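Local coordinates for glucose-binding protein (Thermus thermophilus HB27, PDB 2B3F) that binds glucose and galactose and probably delivers them to a binding-protein-dependent sugar transport system, at residues Ala86-Glu91 with Trp112-Asn117; Gly92-Gln95 with Leu101-Leu104. All blocks are in the same frame, centred on the assembly; numbering follows the deposited sequence.

Contact 1 of 2, residues Ala86-Glu91 with Trp112-Asn117; sequences ALFRQE and WSVPVN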
# COMPACT_ATOMS: atom_id res chain seq x y z
N ALA A 86 19.72 -14.31 -11.77
CA ALA A 86 19.82 -15.72 -12.24
C ALA A 86 18.55 -16.49 -11.94
O ALA A 86 18.07 -17.29 -12.75
CB ALA A 86 21.01 -16.40 -11.58
N LEU A 87 17.98 -16.24 -10.75
CA LEU A 87 16.71 -16.85 -10.38
C LEU A 87 15.60 -16.38 -11.31
O LEU A 87 14.76 -17.18 -11.72
CB LEU A 87 16.37 -16.52 -8.91
CG LEU A 87 15.10 -17.13 -8.37
CD1 LEU A 87 15.20 -18.64 -8.37
CD2 LEU A 87 14.87 -16.60 -6.95
N PHE A 88 15.59 -15.10 -11.65
CA PHE A 88 14.61 -14.56 -12.59
C PHE A 88 14.72 -15.28 -13.94
O PHE A 88 13.71 -15.63 -14.54
CB PHE A 88 14.75 -13.04 -12.75
CG PHE A 88 13.90 -12.26 -11.77
CD1 PHE A 88 14.25 -12.20 -10.42
CD2 PHE A 88 12.74 -11.63 -12.19
CE1 PHE A 88 13.44 -11.50 -9.52
CE2 PHE A 88 11.92 -10.93 -11.28
CZ PHE A 88 12.29 -10.88 -9.95
N ARG A 89 15.95 -15.49 -14.40
CA ARG A 89 16.14 -16.22 -15.65
C ARG A 89 15.64 -17.66 -15.51
O ARG A 89 14.85 -18.13 -16.34
CB ARG A 89 17.60 -16.21 -16.05
CG ARG A 89 18.07 -14.86 -16.55
CD ARG A 89 19.43 -14.95 -17.24
NE ARG A 89 20.53 -15.00 -16.27
CZ ARG A 89 21.07 -13.94 -15.65
NH1 ARG A 89 20.63 -12.70 -15.90
NH2 ARG A 89 22.06 -14.12 -14.78
N GLN A 90 16.07 -18.33 -14.46
CA GLN A 90 15.65 -19.71 -14.21
C GLN A 90 14.14 -19.89 -14.24
O GLN A 90 13.64 -20.86 -14.79
CB GLN A 90 16.22 -20.19 -12.86
CG GLN A 90 15.60 -21.47 -12.36
CD GLN A 90 16.20 -21.94 -11.06
OE1 GLN A 90 17.40 -22.21 -10.98
NE2 GLN A 90 15.37 -22.04 -10.01
N GLU A 91 13.40 -18.95 -13.63
CA GLU A 91 11.96 -19.08 -13.44
C GLU A 91 11.11 -18.46 -14.55
O GLU A 91 9.89 -18.56 -14.52
CB GLU A 91 11.55 -18.46 -12.09
CG GLU A 91 12.19 -19.12 -10.88
CD GLU A 91 11.68 -20.52 -10.63
OE1 GLU A 91 10.44 -20.73 -10.67
OE2 GLU A 91 12.52 -21.42 -10.38
N TRP A 112 16.16 -7.27 -7.38
CA TRP A 112 16.42 -7.35 -5.94
C TRP A 112 15.30 -7.93 -5.08
O TRP A 112 15.50 -8.19 -3.89
CB TRP A 112 16.85 -5.97 -5.41
CG TRP A 112 18.04 -5.44 -6.16
CD1 TRP A 112 18.04 -4.54 -7.17
CD2 TRP A 112 19.41 -5.84 -5.98
NE1 TRP A 112 19.33 -4.31 -7.62
CE2 TRP A 112 20.19 -5.10 -6.90
CE3 TRP A 112 20.05 -6.75 -5.12
CZ2 TRP A 112 21.57 -5.25 -7.00
CZ3 TRP A 112 21.43 -6.88 -5.20
CH2 TRP A 112 22.17 -6.13 -6.14
N SER A 113 14.13 -8.17 -5.67
CA SER A 113 13.04 -8.84 -4.95
C SER A 113 12.05 -9.46 -5.93
O SER A 113 12.11 -9.21 -7.14
CB SER A 113 12.31 -7.88 -4.00
OG SER A 113 11.58 -6.94 -4.75
N VAL A 114 11.14 -10.26 -5.39
CA VAL A 114 10.12 -10.95 -6.17
C VAL A 114 8.75 -10.45 -5.74
O VAL A 114 8.35 -10.68 -4.59
CB VAL A 114 10.19 -12.48 -5.94
CG1 VAL A 114 9.18 -13.21 -6.83
CG2 VAL A 114 11.63 -12.97 -6.11
N PRO A 115 8.03 -9.78 -6.65
CA PRO A 115 6.69 -9.28 -6.32
C PRO A 115 5.67 -10.40 -6.15
O PRO A 115 5.63 -11.33 -6.96
CB PRO A 115 6.32 -8.39 -7.50
CG PRO A 115 7.55 -8.29 -8.34
CD PRO A 115 8.44 -9.41 -8.02
N VAL A 116 4.85 -10.31 -5.11
CA VAL A 116 3.80 -11.29 -4.87
C VAL A 116 2.42 -10.80 -5.27
O VAL A 116 1.50 -11.59 -5.44
CB VAL A 116 3.82 -11.81 -3.42
CG1 VAL A 116 3.43 -10.74 -2.42
CG2 VAL A 116 2.89 -13.04 -3.27
N ASN A 117 2.26 -9.48 -5.39
CA ASN A 117 0.97 -8.89 -5.61
C ASN A 117 1.06 -7.49 -6.19
O ASN A 117 2.16 -6.94 -6.42
CB ASN A 117 0.17 -8.87 -4.29
CG ASN A 117 0.77 -7.92 -3.25
OD1 ASN A 117 1.69 -7.18 -3.53
ND2 ASN A 117 0.22 -7.95 -2.03

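Contact 2 of 2, residues Gly92-Gln95 with Leu101-Leu104; sequences GWLQ and LIDL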
# COMPACT_ATOMS: atom_id res chain seq x y z
N GLY A 92 11.73 -17.82 -15.53
CA GLY A 92 11.00 -17.17 -16.62
C GLY A 92 10.27 -15.91 -16.19
O GLY A 92 9.29 -15.50 -16.82
N TRP A 93 10.74 -15.27 -15.12
CA TRP A 93 9.99 -14.16 -14.54
C TRP A 93 10.06 -12.85 -15.32
O TRP A 93 9.21 -11.99 -15.15
CB TRP A 93 10.42 -13.91 -13.10
CG TRP A 93 9.96 -14.95 -12.11
CD1 TRP A 93 8.90 -15.80 -12.23
CD2 TRP A 93 10.53 -15.21 -10.83
NE1 TRP A 93 8.80 -16.58 -11.10
CE2 TRP A 93 9.80 -16.23 -10.24
CE3 TRP A 93 11.62 -14.66 -10.14
CZ2 TRP A 93 10.11 -16.73 -8.97
CZ3 TRP A 93 11.93 -15.16 -8.91
CH2 TRP A 93 11.17 -16.17 -8.32
N LEU A 94 11.06 -12.69 -16.19
CA LEU A 94 11.15 -11.46 -16.99
C LEU A 94 9.99 -11.31 -17.98
O LEU A 94 9.69 -10.20 -18.42
CB LEU A 94 12.52 -11.36 -17.69
CG LEU A 94 13.73 -11.16 -16.76
CD1 LEU A 94 15.01 -11.03 -17.56
CD2 LEU A 94 13.53 -9.93 -15.89
N GLN A 95 9.34 -12.42 -18.32
CA GLN A 95 8.16 -12.42 -19.17
C GLN A 95 6.88 -12.54 -18.38
O GLN A 95 5.81 -12.19 -18.87
CB GLN A 95 8.22 -13.57 -20.20
CG GLN A 95 9.32 -13.42 -21.27
CD GLN A 95 10.70 -13.69 -20.75
OE1 GLN A 95 10.95 -14.70 -20.09
NE2 GLN A 95 11.63 -12.79 -21.04
N LEU A 101 6.81 -3.09 -13.52
CA LEU A 101 7.09 -3.73 -12.23
C LEU A 101 8.54 -4.22 -12.15
O LEU A 101 9.21 -4.02 -11.14
CB LEU A 101 6.10 -4.87 -11.98
CG LEU A 101 6.15 -5.53 -10.61
CD1 LEU A 101 5.92 -4.52 -9.47
CD2 LEU A 101 5.10 -6.64 -10.55
N ILE A 102 9.03 -4.85 -13.22
CA ILE A 102 10.44 -5.25 -13.26
C ILE A 102 11.33 -4.02 -13.03
O ILE A 102 12.34 -4.09 -12.32
CB ILE A 102 10.82 -5.94 -14.61
CG1 ILE A 102 10.03 -7.24 -14.81
CG2 ILE A 102 12.33 -6.24 -14.65
CD1 ILE A 102 10.37 -8.33 -13.85
N ASP A 103 10.95 -2.90 -13.63
CA ASP A 103 11.73 -1.68 -13.46
C ASP A 103 11.83 -1.25 -11.99
O ASP A 103 12.89 -0.86 -11.55
CB ASP A 103 11.16 -0.55 -14.30
CG ASP A 103 11.35 -0.76 -15.80
OD1 ASP A 103 12.20 -1.57 -16.24
OD2 ASP A 103 10.63 -0.07 -16.56
N LEU A 104 10.74 -1.38 -11.23
CA LEU A 104 10.73 -0.95 -9.81
C LEU A 104 11.62 -1.77 -8.91
O LEU A 104 12.04 -1.30 -7.85
CB LEU A 104 9.33 -1.04 -9.22
CG LEU A 104 8.29 -0.02 -9.61
CD1 LEU A 104 6.99 -0.38 -8.94
CD2 LEU A 104 8.72 1.39 -9.22

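Contact 1 of 2, residues Ala86-Glu91 with Trp112-Asn117
F88 and V114 mark the closest backbone approach between helix 85-91 and the strand reaching P115, their CA atoms 8.6 Å apart. This is helix-on-sheet packing in an alpha/beta lobe of a family 1 bacterial solute-binding protein: helix 85-91 lies against strand 110-115, which pairs antiparallel with strand 272-280 through V114 and F280. No hydrogen bond crosses between the segments, and the F88 ring makes most of the contact.

The F88 ring reaches over to the strand although its CB does not set out directly that way: a chi1 of -91°, off the staggered value, brings the ring's CE1-CZ edge to the carbonyl of S113, with CZ 3.3 Å from S113 O and CE1 at 3.6 Å from the same oxygen. Because this oxygen lies near the ring plane, it faces the weakly positive C-H rim and not the pi cloud. S113 O is buried and has no hydrogen-bonding partner in the model, so the aromatic C-H groups may offer it modest electrostatic compensation. V114 approaches the same ring obliquely, its CG2 methyl 4.1 Å from F88 CE1, and the two side chains slide past each other in opposite directions. W93 meets the F88 ring edge-to-face.

Beyond the packing, the strand leads toward the sugar site. The S113 hydroxyl is hydrogen-bonded to that of S279, while N117 OD1 accepts the backbone N-H of D278, a galactose-binding residue, and so may help to position it. Back in residues 86-91, E91 OE2 pairs with R297 and also takes a nearly straight bond (177°) from Q90 NE2, lying in the amide plane 2.9 Å away and receiving it on its anti lone pair.

Contact 2 of 2, residues Gly92-Gln95 with Leu101-Leu104
L94 and I102 meet by methyl groups alone. L94 CD2 sits 4.1 Å from I102 CG2 and at the same 4.1 Å from I102 CD1, so one leucine methyl is shared by two branches of the isoleucine. The side chains cross at about a right angle, and the contact is purely van der Waals. A further approach is that of I102 CD1 to W93 O, also 4.1 Å, a methyl resting against a main-chain carbonyl.

The isoleucine's own shape sets up this double touch. CG1, anti to the carbonyl carbon, carries CD1 toward residues 92-95, and a chi2 of -67° folds CD1 back from the extended form; CG2, anti to the backbone N, leaves CB across that direction and still comes within reach of L94 CD2. L94 arrives from a CB that does not aim straight at the helix, but its end swings nearer. L94 is largely exposed, whereas W93 is buried, its indole leading away from I102 to meet the ring of F97 with planes at about 55°.

The turn that delivers L94 begins at G92, which has positive phi (72°) and closes the preceding helix in a Schellman motif. The short helix that follows is weakly bonded, with a weak bond from Q95 N to G92 O, 3.4 Å. On the opposite segment, I102 O accepts a hydrogen bond from S106 OG, and D103 forms a salt bridge with K99 one turn earlier.

This is a small helix-to-helix packing of consecutive helices, away from the sugar site. F88 of helix 85-91 touches both L94 and I102, I111 of strand 110-115 lies against L94, and on another flank of helix 99-105 L101 and L104 touch M275 of strand 272-280.

How the contacts relate
From the N terminus, the chain enters contact 1 on helix 85-91, turns at G92 into helix 93-96, passes along helix 99-105 and returns through strand 110-115. Contact 2 closes the short inner loop between the two later helices and is nested within the longer one closed by contact 1; the two centres lie only 7 Å apart. W93 joins them: its backbone N probably donates to F88 O, 3.0 Å away, and its CZ3 packs 3.6 Å from V114 CG2. P115 CG meets L101 CD2 at 3.7 Å. Three successive helices are thus tied to one another and to strand 110-115 of the mixed sheet.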